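Local coordinates for hypothetical membrane protein (PDB 6JSB) that binds heme and probably passes it along the heme uptake machinery of Corynebacteria, at residues V106-N111 against I150-E155; I144-P149 against I186-T191; W59-L62 against A68-L71. All coordinates share one frame; numbering follows the deposited sequence.

Contact 1: V106-N111 against I150-E155. With CA (calcium ion), chain E.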
loop_
_atom_site.group_PDB
_atom_site.type_symbol
_atom_site.label_atom_id
_atom_site.label_comp_id
_atom_site.label_asym_id
_atom_site.label_seq_id
_atom_site.Cartn_x
_atom_site.Cartn_y
_atom_site.Cartn_z
ATOM N N VAL A 106 4.921 3.160 8.423
ATOM C CA VAL A 106 4.801 4.615 8.450
ATOM C C VAL A 106 5.922 5.161 9.327
ATOM O O VAL A 106 5.883 5.003 10.552
ATOM C CB VAL A 106 3.427 5.022 8.973
ATOM C CG1 VAL A 106 3.379 6.517 9.084
ATOM C CG2 VAL A 106 2.320 4.475 8.040
ATOM N N LYS A 107 6.949 5.744 8.711
ATOM C CA LYS A 107 7.995 6.428 9.475
ATOM C C LYS A 107 7.486 7.834 9.725
ATOM O O LYS A 107 6.711 8.371 8.916
ATOM C CB LYS A 107 9.289 6.476 8.662
ATOM C CG LYS A 107 9.869 5.103 8.437
ATOM C CD LYS A 107 11.314 5.093 8.883
ATOM C CE LYS A 107 12.066 6.223 8.202
ATOM N NZ LYS A 107 13.449 6.388 8.728
ATOM N N PHE A 108 7.787 8.386 10.904
ATOM C CA PHE A 108 7.288 9.723 11.166
ATOM C C PHE A 108 8.277 10.493 12.037
ATOM O O PHE A 108 9.095 9.936 12.780
ATOM C CB PHE A 108 5.883 9.688 11.866
ATOM C CG PHE A 108 5.905 9.032 13.184
ATOM C CD1 PHE A 108 6.279 9.767 14.330
ATOM C CD2 PHE A 108 5.650 7.667 13.312
ATOM C CE1 PHE A 108 6.345 9.138 15.553
ATOM C CE2 PHE A 108 5.702 7.026 14.556
ATOM C CZ PHE A 108 6.048 7.797 15.681
ATOM N N ASP A 109 8.169 11.800 11.919
ATOM C CA ASP A 109 8.919 12.754 12.759
ATOM C C ASP A 109 8.004 13.974 12.860
ATOM O O ASP A 109 7.875 14.733 11.883
ATOM C CB ASP A 109 10.236 13.071 12.087
ATOM C CG ASP A 109 11.018 14.117 12.800
ATOM O OD1 ASP A 109 10.681 14.451 13.950
ATOM O OD2 ASP A 109 11.994 14.562 12.190
ATOM N N GLY A 110 7.308 14.096 13.990
ATOM C CA GLY A 110 6.397 15.231 14.152
ATOM C C GLY A 110 5.231 15.004 13.197
ATOM O O GLY A 110 4.632 13.926 13.198
ATOM N N ASN A 111 4.928 16.001 12.358
ATOM C CA ASN A 111 3.799 15.888 11.430
ATOM C C ASN A 111 4.235 15.505 10.021
ATOM O O ASN A 111 3.452 15.680 9.057
ATOM C CB ASN A 111 3.014 17.204 11.395
ATOM C CG ASN A 111 3.786 18.340 10.726
ATOM O OD1 ASN A 111 4.988 18.250 10.467
ATOM N ND2 ASN A 111 3.093 19.433 10.465
ATOM N N ILE A 150 2.609 13.205 15.269
ATOM C CA ILE A 150 2.366 11.852 15.775
ATOM C C ILE A 150 3.024 11.709 17.139
ATOM O O ILE A 150 4.251 11.855 17.245
ATOM C CB ILE A 150 2.936 10.789 14.824
ATOM C CG1 ILE A 150 2.452 11.003 13.393
ATOM C CG2 ILE A 150 2.545 9.425 15.349
ATOM C CD1 ILE A 150 0.987 10.898 13.305
ATOM N N ASP A 151 2.224 11.428 18.171
ATOM C CA ASP A 151 2.699 11.302 19.553
ATOM C C ASP A 151 2.218 9.949 20.086
ATOM O O ASP A 151 1.059 9.812 20.503
ATOM C CB ASP A 151 2.167 12.462 20.394
ATOM C CG ASP A 151 2.561 12.353 21.868
ATOM O OD1 ASP A 151 3.351 11.448 22.220
ATOM O OD2 ASP A 151 2.058 13.177 22.674
ATOM N N LEU A 152 3.099 8.928 20.061
ATOM C CA LEU A 152 2.642 7.592 20.471
ATOM C C LEU A 152 2.601 7.424 21.995
ATOM O O LEU A 152 2.337 6.319 22.485
ATOM C CB LEU A 152 3.521 6.512 19.833
ATOM C CG LEU A 152 3.592 6.538 18.308
ATOM C CD1 LEU A 152 4.556 5.449 17.843
ATOM C CD2 LEU A 152 2.201 6.354 17.730
ATOM N N THR A 153 2.831 8.490 22.749
ATOM C CA THR A 153 2.585 8.410 24.190
ATOM C C THR A 153 1.149 8.762 24.504
ATOM O O THR A 153 0.717 8.589 25.651
ATOM C CB THR A 153 3.536 9.303 25.002
ATOM O OG1 THR A 153 3.289 10.696 24.739
ATOM C CG2 THR A 153 5.016 8.935 24.736
ATOM N N GLN A 154 0.393 9.241 23.513
ATOM C CA GLN A 154 -1.043 9.415 23.704
ATOM C C GLN A 154 -1.749 8.078 23.510
ATOM O O GLN A 154 -1.474 7.342 22.555
ATOM C CB GLN A 154 -1.631 10.433 22.710
ATOM C CG GLN A 154 -1.158 11.860 22.946
ATOM C CD GLN A 154 -1.670 12.824 21.877
ATOM O OE1 GLN A 154 -2.709 12.578 21.258
ATOM N NE2 GLN A 154 -0.926 13.912 21.640
ATOM N N GLU A 155 -2.706 7.783 24.391
ATOM C CA GLU A 155 -3.294 6.444 24.355
ATOM C C GLU A 155 -4.108 6.204 23.092
ATOM O O GLU A 155 -4.069 5.100 22.523
ATOM C CB GLU A 155 -4.150 6.246 25.601
ATOM C CG GLU A 155 -4.783 4.886 25.645
ATOM C CD GLU A 155 -5.560 4.624 26.948
ATOM O OE1 GLU A 155 -4.928 4.322 27.970
ATOM O OE2 GLU A 155 -6.805 4.708 26.913
HETATM CA CA CA E . -7.126 4.457 29.246
HETATM O O HOH W 1 -6.124 6.255 30.327
HETATM O O HOH W 2 -8.491 6.393 28.815
#
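Phe108, late in strand 95-109, is covered by Ile150 and Leu152 from the loop that leads to strand 156-165, a loop shaped by a type I beta turn from Asp151 to Gln154. The apolar part is a CH-pi contact: Ile150 CG2 stands 3.7 Å from the centroid of the Phe108 ring, almost on the ring normal. With chi1 at -52°, Ile150 holds this methyl anti to its own N, over the ring, while CG1 runs beside Phe108 CB. Leu152 comes to the ring edge instead, CD1 lying 3.5 Å from Phe108 CZ. The other flank of Leu152 meets Leu190 of strand 186-198.

One backbone bond joins the segments, Ile150 N to Gly110 O at 3.0 Å, nearly straight at hydrogen.

Within the loop, Asp151 OD1 takes both the backbone N and OG1 of Thr153, the former making an Asx turn, and OD2 accepts from Gln154 NE2. Held at both oxygens, the carboxylate is fixed in its rotation. Beyond it, Glu155 chelates a calcium ion through both oxygens, OE1 at 2.5 Å and OE2 at 2.4 Å, with two waters also bound.

Contact 2: I144-P149 against I186-T191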
loop_
_atom_site.group_PDB
_atom_site.type_symbol
_atom_site.label_atom_id
_atom_site.label_comp_id
_atom_site.label_asym_id
_atom_site.label_seq_id
_atom_site.Cartn_x
_atom_site.Cartn_y
_atom_site.Cartn_z
ATOM N N ILE A 144 4.590 11.902 3.437
ATOM C CA ILE A 144 3.311 12.090 4.139
ATOM C C ILE A 144 3.369 13.394 4.903
ATOM O O ILE A 144 4.400 13.713 5.514
ATOM C CB ILE A 144 3.043 10.961 5.163
ATOM C CG1 ILE A 144 3.256 9.586 4.543
ATOM C CG2 ILE A 144 1.596 11.095 5.683
ATOM C CD1 ILE A 144 3.187 8.409 5.592
ATOM N N THR A 145 2.260 14.136 4.897
ATOM C CA THR A 145 2.087 15.250 5.815
ATOM C C THR A 145 0.848 14.930 6.642
ATOM O O THR A 145 -0.232 14.649 6.094
ATOM C CB THR A 145 1.951 16.591 5.085
ATOM O OG1 THR A 145 3.093 16.795 4.238
ATOM C CG2 THR A 145 1.844 17.760 6.092
ATOM N N PHE A 146 1.013 14.935 7.953
ATOM C CA PHE A 146 -0.104 14.625 8.857
ATOM C C PHE A 146 -0.801 15.899 9.333
ATOM O O PHE A 146 -0.203 16.995 9.397
ATOM C CB PHE A 146 0.390 13.847 10.078
ATOM C CG PHE A 146 0.907 12.461 9.748
ATOM C CD1 PHE A 146 0.046 11.444 9.467
ATOM C CD2 PHE A 146 2.317 12.223 9.737
ATOM C CE1 PHE A 146 0.536 10.148 9.141
ATOM C CE2 PHE A 146 2.775 10.915 9.432
ATOM C CZ PHE A 146 1.863 9.923 9.141
ATOM N N ASP A 147 -2.067 15.721 9.814
ATOM C CA ASP A 147 -2.837 16.860 10.313
ATOM C C ASP A 147 -2.483 17.222 11.736
ATOM O O ASP A 147 -2.997 18.229 12.258
ATOM C CB ASP A 147 -4.376 16.625 10.164
ATOM C CG ASP A 147 -4.886 15.372 10.818
ATOM O OD1 ASP A 147 -4.198 14.759 11.643
ATOM O OD2 ASP A 147 -6.064 14.988 10.523
ATOM N N GLU A 148 -1.569 16.467 12.366
ATOM C CA GLU A 148 -1.042 16.830 13.667
ATOM C C GLU A 148 0.217 16.016 13.879
ATOM O O GLU A 148 0.407 15.000 13.223
ATOM C CB GLU A 148 -2.095 16.569 14.771
ATOM C CG GLU A 148 -2.212 15.201 15.282
ATOM C CD GLU A 148 -3.180 15.208 16.499
ATOM O OE1 GLU A 148 -2.802 15.052 17.708
ATOM O OE2 GLU A 148 -4.329 15.493 16.236
ATOM N N PRO A 149 1.110 16.446 14.750
ATOM C CA PRO A 149 2.285 15.602 15.024
ATOM C C PRO A 149 1.891 14.259 15.643
ATOM O O PRO A 149 0.973 14.166 16.469
ATOM C CB PRO A 149 3.112 16.453 16.017
ATOM C CG PRO A 149 2.584 17.856 15.865
ATOM C CD PRO A 149 1.115 17.719 15.490
ATOM N N ILE A 186 -3.772 8.461 4.255
ATOM C CA ILE A 186 -3.632 7.331 5.186
ATOM C C ILE A 186 -4.127 7.785 6.561
ATOM O O ILE A 186 -3.769 8.864 7.026
ATOM C CB ILE A 186 -2.185 6.787 5.231
ATOM C CG1 ILE A 186 -2.034 5.645 6.248
ATOM C CG2 ILE A 186 -1.109 7.912 5.576
ATOM C CD1 ILE A 186 -0.857 4.663 5.850
ATOM N N THR A 187 -5.010 7.008 7.185
ATOM C CA THR A 187 -5.487 7.338 8.529
ATOM C C THR A 187 -4.916 6.294 9.490
ATOM O O THR A 187 -5.043 5.094 9.249
ATOM C CB THR A 187 -7.020 7.327 8.624
ATOM O OG1 THR A 187 -7.556 8.343 7.762
ATOM C CG2 THR A 187 -7.427 7.671 10.032
ATOM N N LEU A 188 -4.313 6.736 10.563
ATOM C CA LEU A 188 -3.799 5.817 11.585
ATOM C C LEU A 188 -4.807 5.805 12.714
ATOM O O LEU A 188 -5.124 6.879 13.243
ATOM C CB LEU A 188 -2.451 6.274 12.121
ATOM C CG LEU A 188 -1.376 6.402 11.052
ATOM C CD1 LEU A 188 -0.048 6.984 11.716
ATOM C CD2 LEU A 188 -1.185 4.989 10.455
ATOM N N ASN A 189 -5.314 4.614 13.072
ATOM C CA ASN A 189 -6.278 4.452 14.170
ATOM C C ASN A 189 -5.519 3.627 15.229
ATOM O O ASN A 189 -5.481 2.400 15.144
ATOM C CB ASN A 189 -7.523 3.695 13.711
ATOM C CG ASN A 189 -8.151 4.294 12.431
ATOM O OD1 ASN A 189 -8.786 5.343 12.505
ATOM N ND2 ASN A 189 -7.993 3.603 11.281
ATOM N N LEU A 190 -4.875 4.278 16.181
ATOM C CA LEU A 190 -3.908 3.572 17.015
ATOM C C LEU A 190 -4.369 3.577 18.466
ATOM O O LEU A 190 -4.909 4.573 18.940
ATOM C CB LEU A 190 -2.530 4.253 16.978
ATOM C CG LEU A 190 -1.961 4.486 15.581
ATOM C CD1 LEU A 190 -0.617 5.220 15.693
ATOM C CD2 LEU A 190 -1.878 3.144 14.804
ATOM N N THR A 191 -4.036 2.511 19.196
ATOM C CA THR A 191 -4.140 2.469 20.651
ATOM C C THR A 191 -2.725 2.221 21.145
ATOM O O THR A 191 -2.096 1.246 20.733
ATOM C CB THR A 191 -5.095 1.346 21.082
ATOM O OG1 THR A 191 -6.393 1.610 20.533
ATOM C CG2 THR A 191 -5.190 1.251 22.617
#
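Ile144 and Ile186 present the same methyl to each other from different chi1 settings: Ile144, with chi1 at -49°, sets CG2 anti to its N, whereas Ile186 has CG1 in that place (chi1 178°) and so puts CG2 between its N and carbonyl carbon. The two CG2 methyls meet at 4.2 Å, and the side chains cross at about a right angle. Two residues on along each strand, Leu188 carries CD1 on an extended chi2 of 176° to within 4.1 Å of Phe146 CE1, again with the side chains roughly perpendicular.

Phe146 and Ile144 also pack on each other within their own strand. Ile144 CG2 lies 3.6 Å above the plane of the Phe146 ring, offset toward its rim, and the same methyl therefore serves both Ile186 and the ring. All four side chains are buried. Both pairs bridge strands that are not bonded neighbours, the nearest CA atoms, those of Ile144 and Ile186, being 8.5 Å apart; the contact is made by side chains alone.

Strand 156-165 lies between the two in the antiparallel sheet, its backbone bonded to both: Gln162 to Thr145, and Gly161 to Ile186. The curl of the sheet brings further strands onto this apolar cluster: Val106 of strand 95-109 touches Ile144, Phe146 and Ile186, Leu115 of strand 112-122 touches both isoleucines, and Ala12 of strand 2-14 rests against Leu188.

Contact 3: W59-L62 against A68-L71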
loop_
_atom_site.group_PDB
_atom_site.type_symbol
_atom_site.label_atom_id
_atom_site.label_comp_id
_atom_site.label_asym_id
_atom_site.label_seq_id
_atom_site.Cartn_x
_atom_site.Cartn_y
_atom_site.Cartn_z
ATOM N N TRP A 59 -5.276 -1.943 7.048
ATOM C CA TRP A 59 -4.049 -2.681 7.214
ATOM C C TRP A 59 -3.800 -2.864 8.703
ATOM O O TRP A 59 -3.914 -1.876 9.457
ATOM C CB TRP A 59 -2.852 -1.895 6.578
ATOM C CG TRP A 59 -3.038 -1.541 5.098
ATOM C CD1 TRP A 59 -3.838 -0.548 4.580
ATOM C CD2 TRP A 59 -2.361 -2.142 3.969
ATOM N NE1 TRP A 59 -3.718 -0.496 3.200
ATOM C CE2 TRP A 59 -2.827 -1.470 2.798
ATOM C CE3 TRP A 59 -1.427 -3.181 3.848
ATOM C CZ2 TRP A 59 -2.360 -1.758 1.540
ATOM C CZ3 TRP A 59 -0.956 -3.507 2.545
ATOM C CH2 TRP A 59 -1.430 -2.800 1.417
ATOM N N PRO A 60 -3.444 -4.066 9.168
ATOM C CA PRO A 60 -3.329 -4.285 10.611
ATOM C C PRO A 60 -2.022 -3.724 11.141
ATOM O O PRO A 60 -0.973 -3.902 10.540
ATOM C CB PRO A 60 -3.366 -5.823 10.735
ATOM C CG PRO A 60 -2.732 -6.316 9.384
ATOM C CD PRO A 60 -3.288 -5.319 8.380
ATOM N N VAL A 61 -2.077 -3.072 12.308
ATOM C CA VAL A 61 -0.860 -2.625 12.985
ATOM C C VAL A 61 -0.192 -3.808 13.672
ATOM O O VAL A 61 -0.834 -4.568 14.424
ATOM C CB VAL A 61 -1.182 -1.531 14.012
ATOM C CG1 VAL A 61 0.115 -1.215 14.882
ATOM C CG2 VAL A 61 -1.644 -0.300 13.239
ATOM N N LEU A 62 1.100 -3.993 13.389
ATOM C CA LEU A 62 1.904 -4.998 14.082
ATOM C C LEU A 62 2.517 -4.460 15.377
ATOM O O LEU A 62 2.650 -5.218 16.353
ATOM C CB LEU A 62 3.044 -5.490 13.168
ATOM C CG LEU A 62 2.534 -6.166 11.881
ATOM C CD1 LEU A 62 3.706 -6.535 10.956
ATOM C CD2 LEU A 62 1.725 -7.356 12.213
ATOM N N ALA A 68 8.300 4.951 14.183
ATOM C CA ALA A 68 7.667 4.173 13.109
ATOM C C ALA A 68 6.489 3.366 13.613
ATOM O O ALA A 68 6.539 2.820 14.719
ATOM C CB ALA A 68 8.673 3.190 12.461
ATOM N N VAL A 69 5.446 3.237 12.772
ATOM C CA VAL A 69 4.351 2.295 13.021
ATOM C C VAL A 69 4.487 1.237 11.940
ATOM O O VAL A 69 4.475 1.572 10.750
ATOM C CB VAL A 69 2.978 2.984 12.929
ATOM C CG1 VAL A 69 1.796 1.976 13.171
ATOM C CG2 VAL A 69 2.935 4.171 13.956
ATOM N N LYS A 70 4.609 -0.030 12.345
ATOM C CA LYS A 70 4.828 -1.155 11.425
ATOM C C LYS A 70 3.467 -1.773 11.148
ATOM O O LYS A 70 2.741 -2.105 12.088
ATOM C CB LYS A 70 5.760 -2.204 12.060
ATOM C CG LYS A 70 7.038 -1.612 12.669
ATOM C CD LYS A 70 8.000 -1.199 11.614
ATOM C CE LYS A 70 8.680 -2.380 10.958
ATOM N NZ LYS A 70 9.515 -1.787 9.886
ATOM N N LEU A 71 3.101 -1.875 9.877
ATOM C CA LEU A 71 1.870 -2.543 9.452
ATOM C C LEU A 71 2.192 -3.903 8.826
ATOM O O LEU A 71 3.307 -4.164 8.365
ATOM C CB LEU A 71 1.101 -1.683 8.429
ATOM C CG LEU A 71 0.829 -0.209 8.812
ATOM C CD1 LEU A 71 0.245 0.613 7.688
ATOM C CD2 LEU A 71 -0.029 -0.100 10.081
#
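Val61 and Leu71 face each other as a non-hydrogen-bonded antiparallel pair in the beta hairpin of strands 56-65 and 68-81, with their CA atoms 4.5 Å apart. The short segments run at 123° to each other, well short of the antiparallel limit, and approach to 4.6 Å between axes, so the hairpin is strongly twisted here.

A single backbone hydrogen bond links the segments: Leu62 N gives to Lys70 O at 2.8 Å. Gly63 also bonds to the backbone of Lys70, and Leu62 itself has helix-like backbone angles; two successive residues set against one are consistent with a classic beta bulge. On the other side of the Val61-Leu71 pair, Leu71 CA approaches Pro60 O at 3.3 Å in a CA-H...O contact, and the next backbone bond joins Pro60 with Gly72.

Apolar contacts gather round Val61. Its CG2 touches Leu71 CD2 at 3.6 Å and its CG1 touches Val69 CG1 at 4.0 Å, a fork in which each branch has its own main partner. The CG1 branch is anti to the backbone N, directed along the carbonyl side toward Val69 and Lys70 O. The second methyl of Leu71, CD1, lies 4.1 Å from Trp59 CB. Leu62 lays CD1 against the main chain of Leu71, 3.5 Å from its O.

The polar ends reach past the hairpin: Trp59 NE1 bonds to Trp14 O, and Lys70 NZ to Thr105 OG1. Chemically, the pairing combines the usual backbone bonds either side of Val61-Leu71 with branched aliphatic side chains, Val61 and Val69 extending this apolar surface to Leu190 of strand 186-198, while the indole and ammonium groups tie the hairpin to strands 2-14 and 95-109.

In the fold
The three contacts gather in one region of the curled antiparallel sheet of the HtaA-family domain. Contacts 1 and 2 are closest, their centres about 8 Å apart, and their segments alternate along the chain; Asn111 O meets Phe146 N at 2.8 Å, probably as a hydrogen bond. Contact 3, about 13 Å from contact 1 and 12 Å from contact 2 between centres, joins the first through Val106 N and Val69 O, 2.9 Å apart, and the second through Leu190. None of the segments includes Tyr23, the axial ligand of the heme iron, or the heme-binding Ser19 and Tyr177. Of the calcium sites, one belongs to contact 1, and the Leu188 side chain is about 7 Å from that of Thr158, which belongs to another.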